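Long-range contacts in beta-galactosidase (Bacteroides thetaiotaomicron, PDB 5MUJ), which probably acts as an arabinofuranosidase on the plant pectin rhamnogalacturonan II, and was crystallised with a glycan from chain B of that pectin in its pocket: residues Arg33-Ile37 and Met279-Val284; Trp133-Tyr137 and Tyr336-His340; Arg113-Asp118 and Ser184-Pro188. All blocks are in the same frame, centred on the assembly; numbering follows the deposited sequence.

Contact 1 (Arg33-Ile37 and Met279-Val284); sequences RMEQI and MGDVYV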
ATOM      1  N   ARG A  33      -9.575  -1.231  24.201  1.00 18.34           N
ATOM      2  CA  ARG A  33      -8.670  -2.033  23.369  1.00 18.79           C
ATOM      3  C   ARG A  33      -8.146  -1.169  22.217  1.00 17.27           C
ATOM      4  O   ARG A  33      -6.951  -1.248  21.894  1.00 17.85           O
ATOM      5  CB  ARG A  33      -9.351  -3.330  22.896  1.00 20.38           C
ATOM      6  CG  ARG A  33      -8.582  -4.236  21.927  1.00 22.57           C
ATOM      7  CD  ARG A  33      -7.318  -4.836  22.537  1.00 25.17           C
ATOM      8  NE  ARG A  33      -6.813  -6.034  21.831  1.00 26.37           N
ATOM      9  CZ  ARG A  33      -5.540  -6.473  21.823  1.00 28.83           C
ATOM     10  NH1 ARG A  33      -4.578  -5.822  22.473  1.00 31.79           N
ATOM     11  NH2 ARG A  33      -5.212  -7.576  21.145  1.00 25.64           N
HETATM   12  N   MSE A  34      -8.992  -0.300  21.644  1.00 17.69           N
HETATM   13  CA  MSE A  34      -8.539   0.640  20.584  1.00 15.35           C
HETATM   14  C   MSE A  34      -7.432   1.565  21.088  1.00 14.80           C
HETATM   15  O   MSE A  34      -6.421   1.811  20.391  1.00 14.07           O
HETATM   16  CB  MSE A  34      -9.702   1.432  20.010  1.00 16.71           C
HETATM   17  CG  MSE A  34     -10.716   0.574  19.242  1.00 19.06           C
HETATM   18 SE   MSE A  34      -9.927  -0.309  17.679  1.00 23.76          SE
HETATM   19  CE  MSE A  34      -9.617   1.344  16.676  1.00 15.21           C
ATOM     20  N   GLU A  35      -7.592   2.042  22.312  1.00 14.56           N
ATOM     21  CA  GLU A  35      -6.542   2.875  22.950  1.00 14.40           C
ATOM     22  C   GLU A  35      -5.217   2.139  23.199  1.00 16.61           C
ATOM     23  O   GLU A  35      -4.141   2.720  22.988  1.00 17.30           O
ATOM     24  CB  GLU A  35      -7.116   3.533  24.210  1.00 17.78           C
ATOM     25  CG  GLU A  35      -8.167   4.577  23.836  1.00 20.73           C
ATOM     26  CD  GLU A  35      -9.020   5.059  24.986  1.00 24.34           C
ATOM     27  OE1 GLU A  35      -8.714   4.734  26.133  1.00 29.45           O
ATOM     28  OE2 GLU A  35     -10.013   5.780  24.731  1.00 28.49           O
ATOM     29  N   GLN A  36      -5.291   0.872  23.604  1.00 17.49           N
ATOM     30  CA  GLN A  36      -4.090   0.038  23.755  1.00 14.16           C
ATOM     31  C   GLN A  36      -3.370  -0.170  22.414  1.00 15.19           C
ATOM     32  O   GLN A  36      -2.152  -0.144  22.366  1.00 19.98           O
ATOM     33  CB  GLN A  36      -4.430  -1.320  24.355  1.00 17.38           C
ATOM     34  CG  GLN A  36      -4.901  -1.267  25.804  1.00 20.55           C
ATOM     35  CD  GLN A  36      -5.508  -2.574  26.290  1.00 25.27           C
ATOM     36  OE1 GLN A  36      -5.571  -3.563  25.555  1.00 31.28           O
ATOM     37  NE2 GLN A  36      -5.964  -2.581  27.542  1.00 30.04           N
ATOM     38  N   ILE A  37      -4.125  -0.428  21.347  1.00 15.20           N
ATOM     39  CA  ILE A  37      -3.551  -0.595  19.989  1.00 13.20           C
ATOM     40  C   ILE A  37      -2.852   0.694  19.549  1.00 13.16           C
ATOM     41  O   ILE A  37      -1.716   0.647  19.078  1.00 15.99           O
ATOM     42  CB  ILE A  37      -4.619  -1.017  18.945  1.00 15.40           C
ATOM     43  CG1 ILE A  37      -5.061  -2.447  19.255  1.00 16.77           C
ATOM     44  CG2 ILE A  37      -4.050  -0.936  17.525  1.00 15.76           C
ATOM     45  CD1 ILE A  37      -6.359  -2.850  18.580  1.00 17.15           C
HETATM   46  N   MSE A 279      -2.463  -8.916  15.733  1.00 17.80           N
HETATM   47  CA  MSE A 279      -1.901  -8.631  17.029  1.00 20.63           C
HETATM   48  C   MSE A 279      -2.767  -9.310  18.044  1.00 22.87           C
HETATM   49  O   MSE A 279      -3.800  -8.773  18.483  1.00 23.69           O
HETATM   50  CB  MSE A 279      -1.851  -7.119  17.104  1.00 24.95           C
HETATM   51  CG  MSE A 279      -1.189  -6.638  18.367  1.00 29.72           C
HETATM   52 SE   MSE A 279      -1.677  -4.750  18.522  1.00 37.45          SE
HETATM   53  CE  MSE A 279      -0.585  -3.957  17.092  1.00 26.30           C
ATOM     54  N   GLY A 280      -2.355 -10.523  18.402  1.00 22.94           N
ATOM     55  CA  GLY A 280      -3.062 -11.357  19.350  1.00 26.21           C
ATOM     56  C   GLY A 280      -4.251 -11.966  18.652  1.00 26.47           C
ATOM     57  O   GLY A 280      -4.097 -12.622  17.618  1.00 31.26           O
ATOM     58  N   ASP A 281      -5.437 -11.727  19.210  1.00 25.73           N
ATOM     59  CA  ASP A 281      -6.697 -12.153  18.587  1.00 26.80           C
ATOM     60  C   ASP A 281      -7.346 -11.074  17.714  1.00 23.98           C
ATOM     61  O   ASP A 281      -8.430 -11.304  17.171  1.00 29.38           O
ATOM     62  CB  ASP A 281      -7.688 -12.692  19.645  1.00 28.93           C
ATOM     63  CG  ASP A 281      -8.065 -11.661  20.728  1.00 31.39           C
ATOM     64  OD1 ASP A 281      -7.591 -10.501  20.701  1.00 38.36           O
ATOM     65  OD2 ASP A 281      -8.839 -12.030  21.639  1.00 30.73           O
ATOM     66  N   VAL A 282      -6.710  -9.913  17.561  1.00 19.55           N
ATOM     67  CA  VAL A 282      -7.272  -8.821  16.761  1.00 18.46           C
ATOM     68  C   VAL A 282      -6.437  -8.482  15.506  1.00 17.44           C
ATOM     69  O   VAL A 282      -5.213  -8.565  15.513  1.00 18.16           O
ATOM     70  CB  VAL A 282      -7.565  -7.565  17.629  1.00 21.89           C
ATOM     71  CG1 VAL A 282      -6.302  -6.763  17.904  1.00 22.06           C
ATOM     72  CG2 VAL A 282      -8.651  -6.674  16.999  1.00 23.31           C
ATOM     73  N   TYR A 283      -7.132  -8.135  14.421  1.00 16.38           N
ATOM     74  CA  TYR A 283      -6.512  -7.621  13.199  1.00 16.45           C
ATOM     75  C   TYR A 283      -6.512  -6.116  13.272  1.00 14.93           C
ATOM     76  O   TYR A 283      -7.523  -5.516  13.670  1.00 16.63           O
ATOM     77  CB  TYR A 283      -7.287  -8.051  11.935  1.00 16.62           C
ATOM     78  CG  TYR A 283      -7.292  -9.537  11.716  1.00 18.32           C
ATOM     79  CD1 TYR A 283      -6.175 -10.193  11.172  1.00 18.25           C
ATOM     80  CD2 TYR A 283      -8.410 -10.304  12.040  1.00 19.12           C
ATOM     81  CE1 TYR A 283      -6.191 -11.558  10.956  1.00 19.01           C
ATOM     82  CE2 TYR A 283      -8.403 -11.668  11.865  1.00 20.42           C
ATOM     83  CZ  TYR A 283      -7.295 -12.284  11.323  1.00 20.03           C
ATOM     84  OH  TYR A 283      -7.319 -13.642  11.140  1.00 27.83           O
ATOM     85  N   VAL A 284      -5.375  -5.514  12.902  1.00 12.92           N
ATOM     86  CA  VAL A 284      -5.231  -4.085  12.811  1.00 13.74           C
ATOM     87  C   VAL A 284      -5.002  -3.695  11.363  1.00 12.68           C
ATOM     88  O   VAL A 284      -4.089  -4.212  10.718  1.00 13.43           O
ATOM     89  CB  VAL A 284      -4.037  -3.618  13.673  1.00 13.68           C
ATOM     90  CG1 VAL A 284      -3.853  -2.103  13.556  1.00 15.14           C
ATOM     91  CG2 VAL A 284      -4.299  -4.043  15.096  1.00 15.15           C
TER
HETATM   92  O   HOH W   1      -8.634  -8.101  21.759  1.00 35.12           O

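Contact 2 (Trp133-Tyr137 and Tyr336-His340); sequences WGGSY and YVIKH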
ATOM      1  N   TRP A 133       2.147  -9.179  13.958  1.00 14.58           N
ATOM      2  CA  TRP A 133       2.691  -7.946  14.540  1.00 14.17           C
ATOM      3  C   TRP A 133       3.962  -8.248  15.352  1.00 14.59           C
ATOM      4  O   TRP A 133       3.963  -9.048  16.282  1.00 16.16           O
ATOM      5  CB  TRP A 133       1.669  -7.256  15.441  1.00 14.57           C
ATOM      6  CG  TRP A 133       2.208  -6.023  16.149  1.00 14.29           C
ATOM      7  CD1 TRP A 133       2.535  -5.927  17.464  1.00 16.27           C
ATOM      8  CD2 TRP A 133       2.474  -4.729  15.574  1.00 13.26           C
ATOM      9  NE1 TRP A 133       2.965  -4.672  17.752  1.00 15.45           N
ATOM     10  CE2 TRP A 133       2.979  -3.919  16.617  1.00 12.81           C
ATOM     11  CE3 TRP A 133       2.369  -4.190  14.290  1.00 13.56           C
ATOM     12  CZ2 TRP A 133       3.329  -2.603  16.426  1.00 13.48           C
ATOM     13  CZ3 TRP A 133       2.714  -2.881  14.087  1.00 14.36           C
ATOM     14  CH2 TRP A 133       3.215  -2.095  15.162  1.00 13.81           C
ATOM     15  N   GLY A 134       5.034  -7.603  14.949  1.00 16.00           N
ATOM     16  CA  GLY A 134       6.343  -7.832  15.556  1.00 15.97           C
ATOM     17  C   GLY A 134       6.958  -9.208  15.313  1.00 18.96           C
ATOM     18  O   GLY A 134       7.820  -9.661  16.061  1.00 23.29           O
ATOM     19  N   GLY A 135       6.540  -9.876  14.247  1.00 16.52           N
ATOM     20  CA  GLY A 135       7.005 -11.217  13.953  1.00 18.19           C
ATOM     21  C   GLY A 135       8.147 -11.207  12.955  1.00 17.59           C
ATOM     22  O   GLY A 135       8.964 -10.273  12.931  1.00 17.41           O
ATOM     23  N   SER A 136       8.190 -12.230  12.108  1.00 15.00           N
ATOM     24  CA  SER A 136       9.340 -12.448  11.246  1.00 12.38           C
ATOM     25  C   SER A 136       9.515 -11.395  10.162  1.00 15.67           C
ATOM     26  O   SER A 136      10.631 -11.124   9.749  1.00 17.70           O
ATOM     27  CB  SER A 136       9.274 -13.822  10.613  1.00 14.49           C
ATOM     28  OG  SER A 136       8.294 -13.842   9.606  1.00 18.37           O
ATOM     29  N   TYR A 137       8.383 -10.868   9.678  1.00 17.24           N
ATOM     30  CA  TYR A 137       8.292  -9.969   8.516  1.00 16.58           C
ATOM     31  C   TYR A 137       8.779 -10.592   7.223  1.00 14.85           C
ATOM     32  O   TYR A 137       9.112  -9.891   6.257  1.00 17.40           O
ATOM     33  CB  TYR A 137       8.908  -8.591   8.790  1.00 18.72           C
ATOM     34  CG  TYR A 137       8.033  -7.870   9.761  1.00 18.04           C
ATOM     35  CD1 TYR A 137       6.757  -7.410   9.354  1.00 17.41           C
ATOM     36  CD2 TYR A 137       8.402  -7.736  11.092  1.00 19.47           C
ATOM     37  CE1 TYR A 137       5.913  -6.805  10.266  1.00 16.91           C
ATOM     38  CE2 TYR A 137       7.548  -7.128  12.011  1.00 18.89           C
ATOM     39  CZ  TYR A 137       6.306  -6.656  11.595  1.00 15.84           C
ATOM     40  OH  TYR A 137       5.438  -6.048  12.517  1.00 15.26           O
ATOM     41  N   TYR A 336       3.323   1.277   5.634  1.00 10.69           N
ATOM     42  CA  TYR A 336       3.829  -0.043   5.947  1.00 11.21           C
ATOM     43  C   TYR A 336       4.553   0.042   7.291  1.00 11.66           C
ATOM     44  O   TYR A 336       5.353   0.930   7.494  1.00 11.76           O
ATOM     45  CB  TYR A 336       4.739  -0.583   4.839  1.00 10.47           C
ATOM     46  CG  TYR A 336       4.615  -2.057   4.698  1.00 10.77           C
ATOM     47  CD1 TYR A 336       5.314  -2.926   5.540  1.00 10.54           C
ATOM     48  CD2 TYR A 336       3.715  -2.626   3.755  1.00 11.77           C
ATOM     49  CE1 TYR A 336       5.155  -4.289   5.453  1.00 12.56           C
ATOM     50  CE2 TYR A 336       3.573  -3.996   3.655  1.00 12.15           C
ATOM     51  CZ  TYR A 336       4.295  -4.828   4.503  1.00 12.68           C
ATOM     52  OH  TYR A 336       4.196  -6.202   4.439  1.00 13.99           O
ATOM     53  N   VAL A 337       4.228  -0.864   8.207  1.00 11.19           N
ATOM     54  CA  VAL A 337       4.643  -0.757   9.598  1.00 13.42           C
ATOM     55  C   VAL A 337       5.421  -2.013  10.033  1.00 13.65           C
ATOM     56  O   VAL A 337       4.977  -3.160   9.863  1.00 16.24           O
ATOM     57  CB  VAL A 337       3.432  -0.494  10.526  1.00 12.70           C
ATOM     58  CG1 VAL A 337       3.879  -0.145  11.940  1.00 14.04           C
ATOM     59  CG2 VAL A 337       2.578   0.642   9.999  1.00 11.87           C
ATOM     60  N   ILE A 338       6.604  -1.804  10.599  1.00 14.75           N
ATOM     61  CA  ILE A 338       7.405  -2.901  11.080  1.00 15.27           C
ATOM     62  C   ILE A 338       7.601  -2.642  12.559  1.00 17.32           C
ATOM     63  O   ILE A 338       8.015  -1.543  12.916  1.00 18.95           O
ATOM     64  CB  ILE A 338       8.800  -2.919  10.411  1.00 16.52           C
ATOM     65  CG1 ILE A 338       8.705  -3.094   8.888  1.00 16.31           C
ATOM     66  CG2 ILE A 338       9.660  -4.014  11.005  1.00 17.79           C
ATOM     67  CD1 ILE A 338       8.164  -4.433   8.416  1.00 17.08           C
ATOM     68  N   LYS A 339       7.283  -3.615  13.407  1.00 15.43           N
ATOM     69  CA  LYS A 339       7.821  -3.615  14.770  1.00 15.21           C
ATOM     70  C   LYS A 339       8.981  -4.611  14.889  1.00 15.19           C
ATOM     71  O   LYS A 339       8.815  -5.810  14.736  1.00 15.54           O
ATOM     72  CB  LYS A 339       6.757  -3.906  15.830  1.00 15.97           C
ATOM     73  CG  LYS A 339       7.332  -3.746  17.235  1.00 16.31           C
ATOM     74  CD  LYS A 339       6.345  -3.775  18.371  1.00 16.21           C
ATOM     75  CE  LYS A 339       7.088  -3.512  19.681  1.00 16.41           C
ATOM     76  NZ  LYS A 339       6.172  -3.552  20.829  1.00 15.42           N
ATOM     77  N   HIS A 340      10.158  -4.099  15.254  1.00 14.78           N
ATOM     78  CA  HIS A 340      11.352  -4.929  15.373  1.00 15.65           C
ATOM     79  C   HIS A 340      12.203  -4.431  16.526  1.00 16.99           C
ATOM     80  O   HIS A 340      12.405  -3.224  16.653  1.00 16.63           O
ATOM     81  CB  HIS A 340      12.138  -4.893  14.072  1.00 13.34           C
ATOM     82  CG  HIS A 340      13.370  -5.753  14.084  1.00 18.62           C
ATOM     83  ND1 HIS A 340      13.317  -7.127  13.990  1.00 22.33           N
ATOM     84  CD2 HIS A 340      14.680  -5.428  14.180  1.00 22.59           C
ATOM     85  CE1 HIS A 340      14.548  -7.612  14.020  1.00 26.89           C
ATOM     86  NE2 HIS A 340      15.391  -6.604  14.157  1.00 27.81           N
TER
HETATM   87  O   HOH W   2      10.287  -7.999  14.162  1.00 22.46           O

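Contact 3 (Arg113-Asp118 and Ser184-Pro188); sequences RDGKWD and SLDKP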
ATOM      1  N   ARG A 113       6.248  -3.441 -19.716  1.00 11.93           N
ATOM      2  CA  ARG A 113       6.150  -4.704 -20.354  1.00 11.05           C
ATOM      3  C   ARG A 113       5.469  -4.547 -21.747  1.00 12.21           C
ATOM      4  O   ARG A 113       4.225  -4.684 -21.914  1.00 13.98           O
ATOM      5  CB  ARG A 113       5.477  -5.712 -19.430  1.00 10.68           C
ATOM      6  CG  ARG A 113       5.403  -7.061 -20.077  1.00 10.25           C
ATOM      7  CD  ARG A 113       5.034  -8.180 -19.163  1.00 11.93           C
ATOM      8  NE  ARG A 113       3.599  -8.156 -18.831  1.00 12.38           N
ATOM      9  CZ  ARG A 113       2.863  -9.255 -18.629  1.00 15.74           C
ATOM     10  NH1 ARG A 113       3.361 -10.500 -18.793  1.00 15.90           N
ATOM     11  NH2 ARG A 113       1.587  -9.119 -18.256  1.00 15.38           N
ATOM     12  N   ASP A 114       6.295  -4.221 -22.741  1.00 13.73           N
ATOM     13  CA  ASP A 114       5.789  -3.890 -24.103  1.00 14.55           C
ATOM     14  C   ASP A 114       4.981  -5.030 -24.718  1.00 14.36           C
ATOM     15  O   ASP A 114       5.373  -6.204 -24.638  1.00 15.81           O
ATOM     16  CB  ASP A 114       6.958  -3.544 -25.041  1.00 14.41           C
ATOM     17  CG  ASP A 114       7.590  -2.203 -24.726  1.00 18.45           C
ATOM     18  OD1 ASP A 114       6.885  -1.237 -24.375  1.00 19.45           O
ATOM     19  OD2 ASP A 114       8.828  -2.112 -24.822  1.00 24.97           O
ATOM     20  N   GLY A 115       3.839  -4.686 -25.336  1.00 14.31           N
ATOM     21  CA  GLY A 115       3.003  -5.671 -26.003  1.00 14.79           C
ATOM     22  C   GLY A 115       1.997  -6.402 -25.128  1.00 15.10           C
ATOM     23  O   GLY A 115       1.293  -7.289 -25.629  1.00 17.37           O
ATOM     24  N   LYS A 116       1.902  -6.025 -23.848  1.00 14.14           N
ATOM     25  CA  LYS A 116       1.017  -6.672 -22.891  1.00 14.84           C
ATOM     26  C   LYS A 116       0.006  -5.662 -22.328  1.00 13.15           C
ATOM     27  O   LYS A 116       0.138  -4.476 -22.535  1.00 14.23           O
ATOM     28  CB  LYS A 116       1.859  -7.316 -21.775  1.00 14.89           C
ATOM     29  CG  LYS A 116       2.738  -8.442 -22.286  1.00 14.31           C
ATOM     30  CD  LYS A 116       1.945  -9.698 -22.585  1.00 14.81           C
ATOM     31  CE  LYS A 116       2.827 -10.676 -23.297  1.00 15.59           C
ATOM     32  NZ  LYS A 116       2.191 -11.956 -23.575  1.00 14.95           N
ATOM     33  N   TRP A 117      -0.988  -6.176 -21.597  1.00 15.10           N
ATOM     34  CA  TRP A 117      -2.099  -5.377 -21.029  1.00 15.04           C
ATOM     35  C   TRP A 117      -1.636  -4.318 -20.039  1.00 14.54           C
ATOM     36  O   TRP A 117      -2.293  -3.318 -19.820  1.00 16.53           O
ATOM     37  CB  TRP A 117      -3.129  -6.290 -20.362  1.00 15.21           C
ATOM     38  CG  TRP A 117      -2.693  -6.926 -19.094  1.00 14.91           C
ATOM     39  CD1 TRP A 117      -1.996  -8.094 -18.941  1.00 14.76           C
ATOM     40  CD2 TRP A 117      -2.900  -6.410 -17.779  1.00 14.25           C
ATOM     41  NE1 TRP A 117      -1.777  -8.350 -17.626  1.00 14.12           N
ATOM     42  CE2 TRP A 117      -2.323  -7.334 -16.876  1.00 11.42           C
ATOM     43  CE3 TRP A 117      -3.518  -5.260 -17.276  1.00 13.06           C
ATOM     44  CZ2 TRP A 117      -2.332  -7.134 -15.489  1.00 11.57           C
ATOM     45  CZ3 TRP A 117      -3.560  -5.073 -15.928  1.00 11.78           C
ATOM     46  CH2 TRP A 117      -2.960  -6.015 -15.027  1.00 11.47           C
ATOM     47  N   ASP A 118      -0.503  -4.596 -19.423  1.00 14.08           N
ATOM     48  CA  ASP A 118       0.065  -3.736 -18.396  1.00 13.07           C
ATOM     49  C   ASP A 118       1.319  -3.019 -18.909  1.00 11.38           C
ATOM     50  O   ASP A 118       2.256  -2.798 -18.154  1.00 14.18           O
ATOM     51  CB  ASP A 118       0.371  -4.578 -17.154  1.00 10.99           C
ATOM     52  CG  ASP A 118       1.259  -5.777 -17.447  1.00 13.94           C
ATOM     53  OD1 ASP A 118       1.728  -5.908 -18.626  1.00 14.37           O
ATOM     54  OD2 ASP A 118       1.519  -6.583 -16.493  1.00 15.26           O
ATOM     55  N   SER A 184       4.809 -12.450 -14.784  1.00 11.91           N
ATOM     56  CA  SER A 184       3.414 -12.020 -14.662  1.00 12.51           C
ATOM     57  C   SER A 184       2.478 -12.631 -15.680  1.00 15.16           C
ATOM     58  O   SER A 184       2.895 -13.120 -16.739  1.00 17.17           O
ATOM     59  CB  SER A 184       3.347 -10.525 -14.627  1.00 12.94           C
ATOM     60  OG  SER A 184       3.825  -9.965 -15.787  1.00 18.34           O
ATOM     61  N   LEU A 185       1.213 -12.650 -15.285  1.00 14.86           N
ATOM     62  CA  LEU A 185       0.121 -13.180 -16.155  1.00 13.81           C
ATOM     63  C   LEU A 185      -0.221 -12.240 -17.299  1.00 14.99           C
ATOM     64  O   LEU A 185      -0.100 -11.021 -17.190  1.00 18.00           O
ATOM     65  CB  LEU A 185      -1.111 -13.499 -15.334  1.00 17.00           C
ATOM     66  CG  LEU A 185      -0.989 -14.624 -14.307  1.00 17.62           C
ATOM     67  CD1 LEU A 185      -2.346 -14.940 -13.732  1.00 15.83           C
ATOM     68  CD2 LEU A 185      -0.321 -15.891 -14.862  1.00 21.60           C
ATOM     69  N   ASP A 186      -0.723 -12.817 -18.384  1.00 16.84           N
ATOM     70  CA  ASP A 186      -1.035 -12.047 -19.573  1.00 17.64           C
ATOM     71  C   ASP A 186      -2.452 -11.435 -19.606  1.00 17.98           C
ATOM     72  O   ASP A 186      -2.821 -10.797 -20.601  1.00 18.22           O
ATOM     73  CB  ASP A 186      -0.757 -12.912 -20.798  1.00 20.44           C
ATOM     74  CG  ASP A 186       0.725 -13.109 -21.034  1.00 24.06           C
ATOM     75  OD1 ASP A 186       1.587 -12.573 -20.276  1.00 31.09           O
ATOM     76  OD2 ASP A 186       1.059 -13.802 -22.001  1.00 34.47           O
ATOM     77  N   LYS A 187      -3.171 -11.595 -18.488  1.00 16.39           N
ATOM     78  CA  LYS A 187      -4.463 -11.035 -18.208  1.00 15.90           C
ATOM     79  C   LYS A 187      -4.456 -10.557 -16.747  1.00 14.27           C
ATOM     80  O   LYS A 187      -3.777 -11.159 -15.904  1.00 16.21           O
ATOM     81  CB  LYS A 187      -5.530 -12.131 -18.392  1.00 21.58           C
ATOM     82  CG  LYS A 187      -5.456 -13.305 -17.399  1.00 26.52           C
ATOM     83  CD  LYS A 187      -6.176 -14.566 -17.879  1.00 32.66           C
ATOM     84  CE  LYS A 187      -7.670 -14.552 -17.583  1.00 35.59           C
ATOM     85  NZ  LYS A 187      -8.465 -15.439 -18.494  1.00 35.78           N
ATOM     86  N   PRO A 188      -5.223  -9.494 -16.430  1.00 14.53           N
ATOM     87  CA  PRO A 188      -5.402  -9.205 -15.011  1.00 14.37           C
ATOM     88  C   PRO A 188      -6.111 -10.341 -14.287  1.00 14.85           C
ATOM     89  O   PRO A 188      -6.836 -11.121 -14.915  1.00 18.09           O
ATOM     90  CB  PRO A 188      -6.261  -7.945 -14.992  1.00 16.77           C
ATOM     91  CG  PRO A 188      -6.764  -7.725 -16.363  1.00 17.31           C
ATOM     92  CD  PRO A 188      -6.012  -8.602 -17.311  1.00 15.97           C
TER
HETATM   93  O   HOH W   3       6.074 -11.647 -17.463  1.00 27.24           O
HETATM   94  O   HOH W   4      -1.438  -9.046 -22.201  1.00 16.91           O

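Contact 1 (Arg33-Ile37 and Met279-Val284)
M279, a selenomethionine, reaches I37 with its selenium: CG lies anti to the backbone N (chi1 -176°) and the chain runs out straight before turning at chi3, which sets SE 4.2 Å from I37 CG1. The methionine also lies against E40 and V41 further along helix 31-41. Its carbonyl comes obliquely up to the guanidinium of R33, but at 3.2 Å from R33 NH2 to M279 O the angle is too poor for a hydrogen bond. M279 opens a type II' turn that ends at V282 and joins strands 270-279 and 282-290 into a tight beta hairpin, with G280 supplying the positive phi at the first corner; a CB on G280 would come close to R33 NH2.

At D281 the partnership turns polar. OD1 is 3.8 Å from R33 NH2, a long salt bridge, and a water strengthens the link, accepting from R33 NE at 2.8 Å and donating to D281 OD1 at 2.8 Å. V282 brings CG1 to R33 NH2 at 3.5 Å and to I37 CD1 at 4.0 Å. V284 packs its CG2 4.0 Å from I37 CG2, the two side chains running past each other in opposite directions. I37 continues onto F303 and A305 of strand 299-306, so helix 31-41 lies across a blade of the propeller. An alanine in place of R33 would probably leave D281 without its cationic mate, strand the bridging water and uncover V282 CG1.

The chemistry divides in two: I37 packs with M279 and the buried valines, while a long ion pair and a bridging water lie at the turn, so the polar link there is loose and partly solvent-mediated.

Contact 2 (Trp133-Tyr137 and Tyr336-His340)
Y137 OH takes the backbone N-H of K339 almost head-on, the N to OH distance being 3.2 Å and the angle 176°. The same hydroxyl accepts the N-H of G134, in its own loop, at 2.9 Å between G134 N and Y137 OH, and it is hydrogen-bonded to Q277 OE1 as well. Three partners thus hold the buried phenol and fix where its ring ends. A water makes a second polar tie, donating to G135 O at 2.9 Å and to K339 O at 2.7 Å, with H340 ND1 also bonded to it. Beside it, G134 CA gives a CA-H...O contact, 3.3 Å from K339 O.

The strand concerned, 331-340, is one edge of the four-stranded blade whose other edge is the N-terminal strand 45-51, the "velcro" closure of a five-bladed beta-propeller. Onto it folds the loop between strands 121-126 and 146-153 of another blade.

Two CH-pi contacts come next. I338 CD1 sits over one face of the Y137 ring, 3.8 Å from its centroid and offset toward the rim. K339 CB stands 4.0 Å from the centroid of the six-membered ring of W133, over its face. With CG anti to the backbone N (chi1 -174°) and the rest extended, the lysine runs across the indole at about a right angle, CD passing near NE1, until NZ forms a salt bridge with E40; W133 NE1 bonds to that same carboxylate oxygen, OE2.

Plain apolar packing is left to the indole's rim, where W133 CZ3 meets V337 CG1 at 3.7 Å near the ring plane, and both residues rest on V344 and F286.

Contact 3 (Arg113-Asp118 and Ser184-Pro188)
R113 runs out extended and then bends at chi3 (75°), turning its guanidinium toward S184-D186, while W117 has its CG in the crowded position between backbone N and carbonyl carbon (chi1 71°), which lays its indole beside that group. Both donate an N-H to L185 O, R113 NH2 at 2.8 Å and W117 NE1 at 3.2 Å, arriving from opposite faces of the carbonyl plane. D118 fixes the guanidinium's rotation, R113 NE meeting the syn lone pair of D118 OD1 in the guanidinium plane at 2.9 Å. S184 OG sits over the guanidinium centre, 3.1 Å from R113 CZ, and K116 CG covers the opposite face. R113 NH1 also bonds D186 OD1 weakly, and K116 NZ comes down on D186 OD2 from above the carboxylate plane at 2.7 Å, completing a four-residue salt-bridge network. P188 CD packs over the five-membered ring of W117 at 3.9 Å from its centroid.

Y150 and R122 back the network, each bonded to D118 OD2, with R122 reaching S184 OG too. F166 of strand 166-172 touches both W117 and P188, so two inter-blade loops are clasped at the outer edge of the blade formed by strands 121-126 to 183-184.

Starting from the N terminus, helix 31-41 enters contact 1, which stays open while the chain lays down strand 45-51, three whole blades and the first strand of the next. Within that span 113-118 meets 184-188, so contact 3 opens and closes inside contact 1, clasping the two ends of a single blade. Contact 2 begins at 133-137, inside contact 3, and ends only at 336-340, crossing both others. Contact 1 closes at 279-284, the hairpin of the fourth such blade; contact 2 ties the loop after strand 121-126 to strand 331-340 of the closing blade. Contacts 1 and 2 adjoin, M279 CE lying 3.5 Å from W133 CD2; contact 3 lies across the chain's centre from contact 1.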